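Local atomic coordinates of D-galactonate dehydratase family member RspA (Pantoea ananatis, PDB entry 3T6C), a protein that dehydrates D-gluconate to 2-dehydro-3-deoxy-D-gluconate with low activity in vitro, using one magnesium ion per subunit, as a member of the mandelate racemase/muconate lactonizing enzyme family. Residues Lys33-Leu44 / Glu412-Gly422; Gly58-Gln66 / Gly351-Cys359. All coordinates share one frame; numbering follows the deposited sequence.

Contact 1 of 2, residues Lys33-Leu44 / Glu412-Gly422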
loop_
_atom_site.group_PDB
_atom_site.type_symbol
_atom_site.label_atom_id
_atom_site.label_comp_id
_atom_site.label_asym_id
_atom_site.label_seq_id
_atom_site.Cartn_x
_atom_site.Cartn_y
_atom_site.Cartn_z
ATOM N N LYS A 33 41.343 7.852 -27.665
ATOM C CA LYS A 33 40.745 8.097 -28.981
ATOM C C LYS A 33 39.547 7.232 -29.330
ATOM O O LYS A 33 39.326 6.184 -28.752
ATOM C CB LYS A 33 41.768 7.976 -30.065
ATOM C CG LYS A 33 42.165 6.589 -30.340
ATOM C CD LYS A 33 43.020 6.633 -31.593
ATOM C CE LYS A 33 43.828 5.416 -31.711
ATOM N NZ LYS A 33 45.059 5.650 -32.553
ATOM N N THR A 34 38.768 7.693 -30.295
ATOM C CA THR A 34 37.584 6.964 -30.733
ATOM C C THR A 34 37.833 6.451 -32.150
ATOM O O THR A 34 38.305 7.202 -33.008
ATOM C CB THR A 34 36.364 7.871 -30.810
ATOM O OG1 THR A 34 36.133 8.537 -29.558
ATOM C CG2 THR A 34 35.146 7.068 -31.188
ATOM N N ILE A 35 37.495 5.180 -32.389
ATOM C CA ILE A 35 37.620 4.555 -33.674
ATOM C C ILE A 35 36.206 4.175 -34.132
ATOM O O ILE A 35 35.446 3.496 -33.384
ATOM C CB ILE A 35 38.488 3.297 -33.581
ATOM C CG1 ILE A 35 39.946 3.694 -33.240
ATOM C CG2 ILE A 35 38.491 2.553 -34.904
ATOM C CD1 ILE A 35 40.746 2.565 -32.570
ATOM N N LEU A 36 35.854 4.628 -35.332
ATOM C CA LEU A 36 34.548 4.323 -35.920
ATOM C C LEU A 36 34.810 3.331 -37.048
ATOM O O LEU A 36 35.531 3.623 -38.024
ATOM C CB LEU A 36 33.870 5.570 -36.468
ATOM C CG LEU A 36 33.518 6.712 -35.512
ATOM C CD1 LEU A 36 32.729 7.827 -36.209
ATOM C CD2 LEU A 36 32.807 6.206 -34.343
ATOM N N THR A 37 34.219 2.141 -36.925
ATOM C CA THR A 37 34.467 1.081 -37.918
ATOM C C THR A 37 33.241 0.178 -38.100
ATOM O O THR A 37 32.450 0.053 -37.187
ATOM C CB THR A 37 35.745 0.237 -37.520
ATOM O OG1 THR A 37 36.059 -0.697 -38.552
ATOM C CG2 THR A 37 35.572 -0.555 -36.213
ATOM N N ALA A 38 33.095 -0.439 -39.277
ATOM C CA ALA A 38 31.913 -1.246 -39.542
ATOM C C ALA A 38 32.197 -2.594 -40.238
ATOM O O ALA A 38 31.631 -2.848 -41.285
ATOM C CB ALA A 38 30.911 -0.414 -40.389
ATOM N N PRO A 39 33.019 -3.458 -39.631
ATOM C CA PRO A 39 33.469 -4.660 -40.378
ATOM C C PRO A 39 32.355 -5.667 -40.575
ATOM O O PRO A 39 32.422 -6.465 -41.511
ATOM C CB PRO A 39 34.599 -5.241 -39.496
ATOM C CG PRO A 39 35.039 -4.036 -38.563
ATOM C CD PRO A 39 33.715 -3.286 -38.334
ATOM N N GLY A 40 31.365 -5.652 -39.689
ATOM C CA GLY A 40 30.202 -6.524 -39.813
ATOM C C GLY A 40 29.007 -5.911 -40.544
ATOM O O GLY A 40 27.938 -6.513 -40.612
ATOM N N GLY A 41 29.197 -4.750 -41.148
ATOM C CA GLY A 41 28.149 -4.073 -41.890
ATOM C C GLY A 41 27.277 -3.199 -41.002
ATOM O O GLY A 41 26.236 -2.703 -41.459
ATOM N N ILE A 42 27.721 -2.990 -39.757
ATOM C CA ILE A 42 26.985 -2.217 -38.762
ATOM C C ILE A 42 27.959 -1.266 -38.101
ATOM O O ILE A 42 29.059 -1.676 -37.684
ATOM C CB ILE A 42 26.329 -3.128 -37.700
ATOM C CG1 ILE A 42 25.268 -3.999 -38.371
ATOM C CG2 ILE A 42 25.626 -2.286 -36.592
ATOM C CD1 ILE A 42 24.792 -5.088 -37.498
ATOM N N ASP A 43 27.579 0.010 -38.006
ATOM C CA ASP A 43 28.533 1.010 -37.485
ATOM C C ASP A 43 28.801 0.806 -36.001
ATOM O O ASP A 43 27.878 0.760 -35.203
ATOM C CB ASP A 43 27.999 2.430 -37.689
ATOM C CG ASP A 43 27.873 2.821 -39.160
ATOM O OD1 ASP A 43 28.456 2.141 -40.036
ATOM O OD2 ASP A 43 27.225 3.860 -39.404
ATOM N N LEU A 44 30.085 0.709 -35.650
ATOM C CA LEU A 44 30.558 0.542 -34.256
ATOM C C LEU A 44 31.356 1.716 -33.765
ATOM O O LEU A 44 32.021 2.355 -34.571
ATOM C CB LEU A 44 31.514 -0.663 -34.161
ATOM C CG LEU A 44 30.960 -1.947 -34.799
ATOM C CD1 LEU A 44 32.005 -3.049 -34.700
ATOM C CD2 LEU A 44 29.695 -2.380 -34.131
ATOM N N GLU A 412 43.988 -1.396 -35.962
ATOM C CA GLU A 412 43.539 -0.060 -36.406
ATOM C C GLU A 412 43.631 0.076 -37.921
ATOM O O GLU A 412 42.772 0.712 -38.546
ATOM C CB GLU A 412 44.374 1.032 -35.761
ATOM C CG GLU A 412 44.179 1.082 -34.235
ATOM C CD GLU A 412 44.681 2.349 -33.585
ATOM O OE1 GLU A 412 44.514 3.449 -34.145
ATOM O OE2 GLU A 412 45.273 2.222 -32.504
ATOM N N ALA A 413 44.682 -0.493 -38.509
ATOM C CA ALA A 413 44.830 -0.403 -39.977
ATOM C C ALA A 413 43.687 -1.080 -40.701
ATOM O O ALA A 413 43.176 -0.541 -41.682
ATOM C CB ALA A 413 46.195 -0.986 -40.460
ATOM N N LEU A 414 43.296 -2.278 -40.252
ATOM C CA LEU A 414 42.203 -2.996 -40.881
ATOM C C LEU A 414 40.865 -2.342 -40.561
ATOM O O LEU A 414 39.949 -2.324 -41.392
ATOM C CB LEU A 414 42.182 -4.454 -40.431
ATOM C CG LEU A 414 43.023 -5.469 -41.228
ATOM C CD1 LEU A 414 44.347 -4.947 -41.747
ATOM C CD2 LEU A 414 43.182 -6.705 -40.418
ATOM N N ALA A 415 40.739 -1.774 -39.361
ATOM C CA ALA A 415 39.481 -1.128 -38.988
ATOM C C ALA A 415 39.211 0.031 -39.929
ATOM O O ALA A 415 38.049 0.317 -40.248
ATOM C CB ALA A 415 39.551 -0.621 -37.530
ATOM N N ALA A 416 40.273 0.720 -40.348
ATOM C CA ALA A 416 40.137 1.847 -41.278
ATOM C C ALA A 416 39.626 1.459 -42.656
ATOM O O ALA A 416 39.167 2.325 -43.422
ATOM C CB ALA A 416 41.474 2.598 -41.388
ATOM N N LYS A 417 39.739 0.183 -43.005
ATOM C CA LYS A 417 39.245 -0.303 -44.287
ATOM C C LYS A 417 37.734 -0.486 -44.284
ATOM O O LYS A 417 37.149 -0.766 -45.332
ATOM C CB LYS A 417 39.910 -1.621 -44.645
ATOM C CG LYS A 417 41.409 -1.458 -44.922
ATOM C CD LYS A 417 41.650 -0.716 -46.259
ATOM C CE LYS A 417 41.511 -1.700 -47.444
ATOM N NZ LYS A 417 41.794 -1.102 -48.786
ATOM N N PHE A 418 37.107 -0.316 -43.113
ATOM C CA PHE A 418 35.636 -0.441 -43.007
ATOM C C PHE A 418 35.036 0.820 -42.435
ATOM O O PHE A 418 34.559 0.833 -41.275
ATOM C CB PHE A 418 35.248 -1.622 -42.140
ATOM C CG PHE A 418 35.735 -2.947 -42.682
ATOM C CD1 PHE A 418 34.947 -3.653 -43.589
ATOM C CD2 PHE A 418 36.953 -3.493 -42.279
ATOM C CE1 PHE A 418 35.398 -4.887 -44.126
ATOM C CE2 PHE A 418 37.393 -4.721 -42.795
ATOM C CZ PHE A 418 36.611 -5.393 -43.725
ATOM N N PRO A 419 35.039 1.895 -43.230
ATOM C CA PRO A 419 34.481 3.140 -42.726
ATOM C C PRO A 419 32.972 3.015 -42.512
ATOM O O PRO A 419 32.267 2.220 -43.154
ATOM C CB PRO A 419 34.792 4.155 -43.832
ATOM C CG PRO A 419 35.015 3.339 -45.051
ATOM C CD PRO A 419 35.518 2.001 -44.629
ATOM N N CYS A 420 32.484 3.792 -41.570
ATOM C CA CYS A 420 31.063 3.730 -41.217
ATOM C C CYS A 420 30.144 4.338 -42.253
ATOM O O CYS A 420 30.526 5.297 -42.944
ATOM C CB CYS A 420 30.835 4.430 -39.875
ATOM S SG CYS A 420 31.490 3.440 -38.517
ATOM N N GLU A 421 28.913 3.809 -42.320
ATOM C CA GLU A 421 27.889 4.317 -43.233
ATOM C C GLU A 421 27.266 5.633 -42.702
ATOM O O GLU A 421 27.055 6.589 -43.468
ATOM C CB GLU A 421 26.836 3.220 -43.477
ATOM C CG GLU A 421 25.525 3.635 -44.154
ATOM C CD GLU A 421 25.712 4.168 -45.578
ATOM O OE1 GLU A 421 26.792 3.938 -46.188
ATOM O OE2 GLU A 421 24.765 4.830 -46.081
ATOM N N GLY A 422 27.025 5.713 -41.398
ATOM C CA GLY A 422 26.338 6.849 -40.817
ATOM C C GLY A 422 24.879 6.937 -41.269
ATOM O O GLY A 422 24.298 5.968 -41.756
HETATM O O HOH W 1 37.144 3.079 -40.015
HETATM O O HOH W 2 34.267 5.474 -40.130
HETATM O O HOH W 3 24.498 3.071 -41.094
#
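Over one face of the Phe418 ring lies Pro39, its CA 3.9 Å from the ring centroid in a CH-pi contact offset toward the rim; CB of the proline reaches the same ring near CD2. The carboxylate of Asp43 takes two successive backbone amides on its syn sides: Glu421 N bonds OD1 at 2.9 Å, 20° out of the carboxylate plane, and Gly422 N bonds OD2 at 2.7 Å. An aspartate suits this place because its short side chain offers both oxygens to adjacent N-H groups. The carboxylate of Glu412 receives Lys33 NZ on the syn lone pair of OE1 (2.8 Å), while OE2 pairs with Lys48.

Thr37 holds OG1 anti to its own N (chi1 -174°), which directs the hydroxyl to Ala415 O at 2.8 Å; that carbonyl also accepts from Phe418 N. Next to it, Ala38 N donates to Phe418 O. The compact thiol of Cys420 fits against the backbone, SG 3.6 Å from Leu36 C. One water joins Leu36 O to Ala415 O, another joins it to Cys420 N.

Segment 412-422 runs beside edge strand 29-37 and its following turn, with helix 381-386 touching Pro39 and Phe418 and helix 68-83 touching Leu36 and Cys420.

Contact 2 of 2, residues Gly58-Gln66 / Gly351-Cys359. With GCO (D-gluconic acid), chain D.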
loop_
_atom_site.group_PDB
_atom_site.type_symbol
_atom_site.label_atom_id
_atom_site.label_comp_id
_atom_site.label_asym_id
_atom_site.label_seq_id
_atom_site.Cartn_x
_atom_site.Cartn_y
_atom_site.Cartn_z
ATOM N N GLY A 58 43.996 0.146 -23.093
ATOM C CA GLY A 58 42.683 -0.477 -22.942
ATOM C C GLY A 58 41.748 -0.236 -24.124
ATOM O O GLY A 58 41.759 0.853 -24.690
ATOM N N LEU A 59 40.807 -1.144 -24.330
ATOM C CA LEU A 59 39.778 -0.968 -25.336
ATOM C C LEU A 59 38.397 -1.057 -24.705
ATOM O O LEU A 59 38.142 -1.859 -23.789
ATOM C CB LEU A 59 39.884 -2.068 -26.404
ATOM C CG LEU A 59 41.221 -2.094 -27.174
ATOM C CD1 LEU A 59 41.212 -3.350 -28.097
ATOM C CD2 LEU A 59 41.432 -0.816 -27.977
ATOM N N GLY A 60 37.474 -0.272 -25.234
ATOM C CA GLY A 60 36.096 -0.272 -24.751
ATOM C C GLY A 60 35.094 -0.046 -25.863
ATOM O O GLY A 60 35.438 0.446 -26.951
ATOM N N CYS A 61 33.844 -0.398 -25.574
ATOM C CA CYS A 61 32.727 -0.304 -26.524
ATOM C C CYS A 61 31.754 0.819 -26.127
ATOM O O CYS A 61 31.329 0.952 -24.970
ATOM C CB CYS A 61 31.912 -1.603 -26.604
ATOM S SG CYS A 61 30.755 -1.551 -28.008
ATOM N N ALA A 62 31.622 1.741 -27.057
ATOM C CA ALA A 62 30.747 2.909 -26.994
ATOM C C ALA A 62 29.566 2.819 -27.968
ATOM O O ALA A 62 29.104 3.857 -28.448
ATOM C CB ALA A 62 31.560 4.206 -27.097
ATOM N N THR A 63 29.220 1.626 -28.445
ATOM C CA THR A 63 28.426 1.612 -29.680
ATOM C C THR A 63 26.944 1.888 -29.387
ATOM O O THR A 63 26.173 1.011 -28.960
ATOM C CB THR A 63 28.566 0.204 -30.336
ATOM O OG1 THR A 63 29.921 0.000 -30.738
ATOM C CG2 THR A 63 27.695 0.059 -31.597
ATOM N N PHE A 64 26.543 3.116 -29.755
ATOM C CA PHE A 64 25.125 3.509 -29.963
ATOM C C PHE A 64 25.173 3.748 -31.460
ATOM O O PHE A 64 25.541 4.845 -31.956
ATOM C CB PHE A 64 24.935 4.815 -29.194
ATOM C CG PHE A 64 23.598 5.483 -29.334
ATOM C CD1 PHE A 64 22.560 4.941 -30.083
ATOM C CD2 PHE A 64 23.417 6.720 -28.690
ATOM C CE1 PHE A 64 21.328 5.586 -30.200
ATOM C CE2 PHE A 64 22.185 7.411 -28.789
ATOM C CZ PHE A 64 21.131 6.842 -29.571
ATOM N N THR A 65 24.698 2.747 -32.195
ATOM C CA THR A 65 24.979 2.710 -33.647
ATOM C C THR A 65 24.274 3.834 -34.402
ATOM O O THR A 65 24.781 4.340 -35.415
ATOM C CB THR A 65 24.692 1.262 -34.215
ATOM O OG1 THR A 65 25.235 1.146 -35.540
ATOM C CG2 THR A 65 23.177 0.979 -34.336
ATOM N N GLN A 66 23.121 4.265 -33.886
ATOM C CA GLN A 66 22.330 5.280 -34.586
ATOM C C GLN A 66 22.837 6.685 -34.421
ATOM O O GLN A 66 22.352 7.619 -35.046
ATOM C CB GLN A 66 20.884 5.251 -34.108
ATOM C CG GLN A 66 20.123 3.901 -34.366
ATOM C CD GLN A 66 20.311 2.828 -33.305
ATOM O OE1 GLN A 66 21.071 2.985 -32.329
ATOM N NE2 GLN A 66 19.621 1.693 -33.495
ATOM N N GLY A 351 23.689 -7.307 -33.554
ATOM C CA GLY A 351 24.771 -6.793 -34.377
ATOM C C GLY A 351 25.324 -5.447 -33.945
ATOM O O GLY A 351 26.494 -5.193 -34.275
ATOM N N ASP A 352 24.543 -4.595 -33.246
ATOM C CA ASP A 352 25.160 -3.297 -32.987
ATOM C C ASP A 352 25.701 -3.320 -31.573
ATOM O O ASP A 352 25.267 -2.603 -30.653
ATOM C CB ASP A 352 24.066 -2.197 -33.089
ATOM C CG ASP A 352 22.753 -2.514 -32.366
ATOM O OD1 ASP A 352 22.197 -3.634 -32.436
ATOM O OD2 ASP A 352 22.223 -1.594 -31.699
ATOM N N ILE A 353 26.888 -3.903 -31.526
ATOM C CA ILE A 353 27.741 -3.972 -30.371
ATOM C C ILE A 353 29.092 -4.369 -30.947
ATOM O O ILE A 353 29.121 -5.234 -31.812
ATOM C CB ILE A 353 27.193 -4.967 -29.355
ATOM C CG1 ILE A 353 28.104 -5.006 -28.115
ATOM C CG2 ILE A 353 27.006 -6.401 -29.913
ATOM C CD1 ILE A 353 27.493 -5.839 -26.936
ATOM N N SER A 354 30.216 -3.842 -30.440
ATOM C CA SER A 354 31.502 -4.270 -31.016
ATOM C C SER A 354 31.929 -5.575 -30.370
ATOM O O SER A 354 31.405 -5.940 -29.327
ATOM C CB SER A 354 32.592 -3.213 -30.800
ATOM O OG SER A 354 32.962 -3.212 -29.452
ATOM N N PRO A 355 32.915 -6.291 -30.968
ATOM C CA PRO A 355 33.380 -7.484 -30.278
ATOM C C PRO A 355 33.940 -7.205 -28.863
ATOM O O PRO A 355 33.944 -8.123 -28.048
ATOM C CB PRO A 355 34.514 -7.964 -31.176
ATOM C CG PRO A 355 33.987 -7.637 -32.569
ATOM C CD PRO A 355 33.387 -6.233 -32.366
ATOM N N ILE A 356 34.418 -5.989 -28.604
ATOM C CA ILE A 356 34.814 -5.564 -27.254
ATOM C C ILE A 356 33.630 -5.652 -26.283
ATOM O O ILE A 356 33.777 -6.228 -25.180
ATOM C CB ILE A 356 35.383 -4.153 -27.289
ATOM C CG1 ILE A 356 36.566 -4.092 -28.226
ATOM C CG2 ILE A 356 35.804 -3.698 -25.863
ATOM C CD1 ILE A 356 36.885 -2.653 -28.689
ATOM N N GLY A 357 32.462 -5.139 -26.714
ATOM C CA GLY A 357 31.221 -5.195 -25.935
ATOM C C GLY A 357 30.741 -6.634 -25.757
ATOM O O GLY A 357 30.286 -7.010 -24.674
ATOM N N VAL A 358 30.898 -7.445 -26.804
ATOM C CA VAL A 358 30.546 -8.869 -26.693
ATOM C C VAL A 358 31.388 -9.537 -25.625
ATOM O O VAL A 358 30.869 -10.295 -24.785
ATOM C CB VAL A 358 30.753 -9.578 -28.034
ATOM C CG1 VAL A 358 30.584 -11.104 -27.878
ATOM C CG2 VAL A 358 29.744 -9.026 -29.010
ATOM N N CYS A 359 32.694 -9.256 -25.616
ATOM C CA CYS A 359 33.575 -9.814 -24.570
ATOM C C CYS A 359 33.213 -9.302 -23.182
ATOM O O CYS A 359 33.162 -10.080 -22.235
ATOM C CB CYS A 359 35.051 -9.503 -24.871
ATOM S SG CYS A 359 35.704 -10.440 -26.273
HETATM C C1 GCO D . 17.336 -7.378 -29.790
HETATM C C2 GCO D . 16.979 -5.974 -30.106
HETATM C C3 GCO D . 17.608 -5.426 -31.373
HETATM C C4 GCO D . 17.418 -3.926 -31.461
HETATM C C5 GCO D . 18.639 -3.290 -32.079
HETATM C C6 GCO D . 18.545 -1.778 -32.185
HETATM O O1A GCO D . 18.407 -7.910 -30.206
HETATM O O1B GCO D . 16.607 -8.005 -28.955
HETATM O O2 GCO D . 15.598 -5.802 -29.929
HETATM O O3 GCO D . 17.008 -6.094 -32.420
HETATM O O4 GCO D . 16.273 -3.682 -32.258
HETATM O O5 GCO D . 19.737 -3.623 -31.314
HETATM O O6 GCO D . 19.694 -1.156 -32.727
HETATM O O HOH W 4 23.918 0.381 -30.803
#
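Cys61 reaches from the end of strand 57-61 toward Ser354 and Gly357: its CB lies against Ser354 OG and 3.6 Å from Gly357 N, and SG, anti to the backbone N (chi1 -169°), continues to the residues just before the helix. There Cys61 SG accepts a nearly straight bond from Ser354 N (3.4 Å, 164°) and another from Thr63 N, so a thiol suits a place where two amides converge beside apolar Ile353. Ser354 is the N-cap of helix 355-367, its OG taking a weak bond from Gly357 N, and glycine suits the latter position because a CB would clash with Ile353.

In this enolase-superfamily fold, the contact joins the N-terminal antiparallel sheet to a helix of the C-terminal barrel domain. The axes of strand 58-61 and helix 355-359 are at 92°. Branched Ile356 suits its place by resting on two successive strand residues, CG2 3.6 Å from Gly60 CA and CD1 3.8 Å from Leu59 CB.

Toward the pocket, Thr65 CG2 meets Asp352 CB at 3.5 Å. The Asp352 carboxylate accepts from two neighbouring gluconate hydroxyls, O5 at OD1 (2.7 Å) and O6 at OD2 (2.8 Å), and Gln66 NE2 donates to the same O6. Trp104 of a second subunit packs on Asp352.

In the fold
Contact 2 is nested along the chain inside the loop closed by contact 1, and their centres lie 11 Å apart; both reach the N-terminal three-stranded sheet. They meet directly where Asp43 O and Thr65 OG1 lie 2.7 Å apart, a probable hydrogen bond, while Ile42 CD1 packs on Gly351 CA at 3.6 Å. Residues Ile42-Leu44, just after the turn, therefore back the part of contact 2 that carries Gln66 and Asp352. Of the two, contact 2 grips the gluconate itself; in contact 1 the Leu44 side chain stays about 10 Å from the ligand and about 6 Å from the Asp352 side chain. The side chain of Asp352 is about 9 Å from the bound magnesium ion, which Asp246, Glu272 and Glu298 hold.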